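PDB 3A2Q: 6-aminohexanoate-cyclic-dimer hydrolase from Arthrobacter sp., which hydrolyses one amide bond of the cyclic dimer of 6-aminohexanoic acid, a by-product of nylon-6 manufacture, to give the linear dimer. Local coordinates for residues Val260-His265 with Gly283-Leu288. The protein carries 1 engineered substitution. Numbering follows the deposited sequence.
Sequences VGVLTH and GAAAAL
Val262 meets Ala285 where strand 259-262 packs against helix 275-290, with their CA atoms 6.6 Å apart. Ala285 CB, the whole of its side chain, sits over the branch point of the valine, nearest CG2: 3.9 Å from Val262 CG2 and 4.0 Å from Val262 CB. The valine's first torsion (chi1 55°) turns both methyls to the helix, with CG2, anti to N, making the closer approach. Alanine suits this place because a single methyl lets the helix backbone come close to the sheet.

Just under one turn further along the helix Leu288 reaches Val260, two residues back along the strand and on the same face. With CG anti to its own carbonyl carbon (chi1 -68°) and an extended second torsion, the leucine brings CD1 to 4.1 Å from Val260 CG1, and the two side chains cross at about a right angle. The longer leucine bridges a wider gap than Ala285, while the beta-branched valines favour the extended strand and keep a compact surface close to the sheet. Between them, Gly261 brings no side chain to the helix; its backbone bonds with strand 383-387, whereas Val260 and Val262 pair with strand 294-297.

Strand 259-262, helix 275-290 and strand 294-297 form a beta-alpha-beta unit at the edge of the sheet, away from the active site. Val295 also touches Val260, Ala285 and Leu288, and Val466 and Leu470 of helix 460-473 pack on Leu288. The four contact residues are buried and purely aliphatic, so helix and strand adhere through dispersion and exclusion of water, without directional bonds between these segments.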
ATOM      1  N   VAL A 260     -24.526   2.829  -4.629  1.00 29.70           N
ATOM      2  CA  VAL A 260     -23.289   3.518  -4.292  1.00 28.13           C
ATOM      3  C   VAL A 260     -23.510   4.691  -3.357  1.00 28.94           C
ATOM      4  O   VAL A 260     -24.398   5.511  -3.578  1.00 30.75           O
ATOM      5  CB  VAL A 260     -22.595   4.047  -5.567  1.00 29.40           C
ATOM      6  CG1 VAL A 260     -21.277   4.732  -5.204  1.00 25.33           C
ATOM      7  CG2 VAL A 260     -22.364   2.910  -6.544  1.00 26.20           C
ATOM      8  N   GLY A 261     -22.696   4.761  -2.309  1.00 27.21           N
ATOM      9  CA  GLY A 261     -22.784   5.863  -1.372  1.00 27.21           C
ATOM     10  C   GLY A 261     -21.507   6.672  -1.531  1.00 29.86           C
ATOM     11  O   GLY A 261     -20.430   6.100  -1.681  1.00 27.81           O
ATOM     12  N   VAL A 262     -21.614   7.995  -1.520  1.00 28.80           N
ATOM     13  CA  VAL A 262     -20.436   8.836  -1.669  1.00 31.06           C
ATOM     14  C   VAL A 262     -20.268   9.717  -0.440  1.00 29.00           C
ATOM     15  O   VAL A 262     -21.241  10.241   0.108  1.00 28.30           O
ATOM     16  CB  VAL A 262     -20.518   9.712  -2.951  1.00 35.05           C
ATOM     17  CG1 VAL A 262     -21.787  10.534  -2.948  1.00 38.98           C
ATOM     18  CG2 VAL A 262     -19.300  10.623  -3.043  1.00 34.93           C
ATOM     19  N   LEU A 263     -19.024   9.847   0.007  1.00 27.59           N
ATOM     20  CA  LEU A 263     -18.694  10.647   1.176  1.00 27.07           C
ATOM     21  C   LEU A 263     -17.787  11.799   0.759  1.00 26.66           C
ATOM     22  O   LEU A 263     -16.692  11.574   0.232  1.00 27.53           O
ATOM     23  CB  LEU A 263     -17.976   9.776   2.210  1.00 23.49           C
ATOM     24  CG  LEU A 263     -17.454  10.472   3.475  1.00 26.23           C
ATOM     25  CD1 LEU A 263     -18.619  11.071   4.256  1.00 24.19           C
ATOM     26  CD2 LEU A 263     -16.698   9.462   4.343  1.00 26.26           C
ATOM     27  N   THR A 264     -18.234  13.031   0.990  1.00 27.60           N
ATOM     28  CA  THR A 264     -17.425  14.187   0.627  1.00 26.07           C
ATOM     29  C   THR A 264     -17.217  15.207   1.750  1.00 29.18           C
ATOM     30  O   THR A 264     -17.102  16.409   1.511  1.00 28.93           O
ATOM     31  CB  THR A 264     -17.984  14.888  -0.629  1.00 24.49           C
ATOM     32  OG1 THR A 264     -19.369  15.194  -0.442  1.00 31.24           O
ATOM     33  CG2 THR A 264     -17.823  13.980  -1.846  1.00 26.29           C
ATOM     34  N   HIS A 265     -17.183  14.712   2.982  1.00 27.79           N
ATOM     35  CA  HIS A 265     -16.912  15.549   4.148  1.00 27.36           C
ATOM     36  C   HIS A 265     -16.300  14.607   5.179  1.00 26.76           C
ATOM     37  O   HIS A 265     -16.330  13.390   4.995  1.00 24.94           O
ATOM     38  CB  HIS A 265     -18.191  16.213   4.696  1.00 27.50           C
ATOM     39  CG  HIS A 265     -19.106  15.285   5.437  1.00 30.11           C
ATOM     40  ND1 HIS A 265     -19.896  14.350   4.805  1.00 29.85           N
ATOM     41  CD2 HIS A 265     -19.359  15.158   6.761  1.00 25.94           C
ATOM     42  CE1 HIS A 265     -20.597  13.687   5.708  1.00 30.92           C
ATOM     43  NE2 HIS A 265     -20.289  14.159   6.903  1.00 30.50           N
ATOM     44  N   GLY A 283     -16.526  14.010  -8.352  1.00 27.86           N
ATOM     45  CA  GLY A 283     -16.431  13.827  -9.790  1.00 27.86           C
ATOM     46  C   GLY A 283     -16.534  12.369 -10.199  1.00 30.05           C
ATOM     47  O   GLY A 283     -17.151  12.048 -11.212  1.00 29.04           O
ATOM     48  N   ALA A 284     -15.921  11.485  -9.416  1.00 28.70           N
ATOM     49  CA  ALA A 284     -15.959  10.055  -9.703  1.00 26.85           C
ATOM     50  C   ALA A 284     -17.377   9.534  -9.487  1.00 27.29           C
ATOM     51  O   ALA A 284     -17.848   8.673 -10.226  1.00 27.45           O
ATOM     52  CB  ALA A 284     -14.979   9.307  -8.798  1.00 25.69           C
ATOM     53  N   ALA A 285     -18.043  10.061  -8.464  1.00 24.36           N
ATOM     54  CA  ALA A 285     -19.410   9.668  -8.144  1.00 25.66           C
ATOM     55  C   ALA A 285     -20.337  10.071  -9.290  1.00 25.68           C
ATOM     56  O   ALA A 285     -21.240   9.328  -9.654  1.00 27.38           O
ATOM     57  CB  ALA A 285     -19.858  10.335  -6.849  1.00 29.01           C
ATOM     58  N   ALA A 286     -20.104  11.250  -9.857  1.00 28.01           N
ATOM     59  CA  ALA A 286     -20.917  11.730 -10.969  1.00 29.74           C
ATOM     60  C   ALA A 286     -20.733  10.818 -12.175  1.00 30.87           C
ATOM     61  O   ALA A 286     -21.687  10.527 -12.895  1.00 30.00           O
ATOM     62  CB  ALA A 286     -20.525  13.156 -11.328  1.00 29.95           C
ATOM     63  N   ALA A 287     -19.501  10.368 -12.393  1.00 29.49           N
ATOM     64  CA  ALA A 287     -19.207   9.479 -13.511  1.00 32.15           C
ATOM     65  C   ALA A 287     -19.911   8.135 -13.320  1.00 33.25           C
ATOM     66  O   ALA A 287     -20.353   7.513 -14.285  1.00 35.31           O
ATOM     67  CB  ALA A 287     -17.695   9.275 -13.643  1.00 31.08           C
ATOM     68  N   LEU A 288     -20.013   7.679 -12.076  1.00 31.48           N
ATOM     69  CA  LEU A 288     -20.690   6.415 -11.815  1.00 32.48           C
ATOM     70  C   LEU A 288     -22.187   6.591 -12.051  1.00 32.02           C
ATOM     71  O   LEU A 288     -22.849   5.688 -12.552  1.00 31.19           O
ATOM     72  CB  LEU A 288     -20.424   5.936 -10.379  1.00 30.06           C
ATOM     73  CG  LEU A 288     -18.992   5.492 -10.050  1.00 31.26           C
ATOM     74  CD1 LEU A 288     -18.910   5.076  -8.582  1.00 27.22           C
ATOM     75  CD2 LEU A 288     -18.580   4.332 -10.946  1.00 26.93           C
TER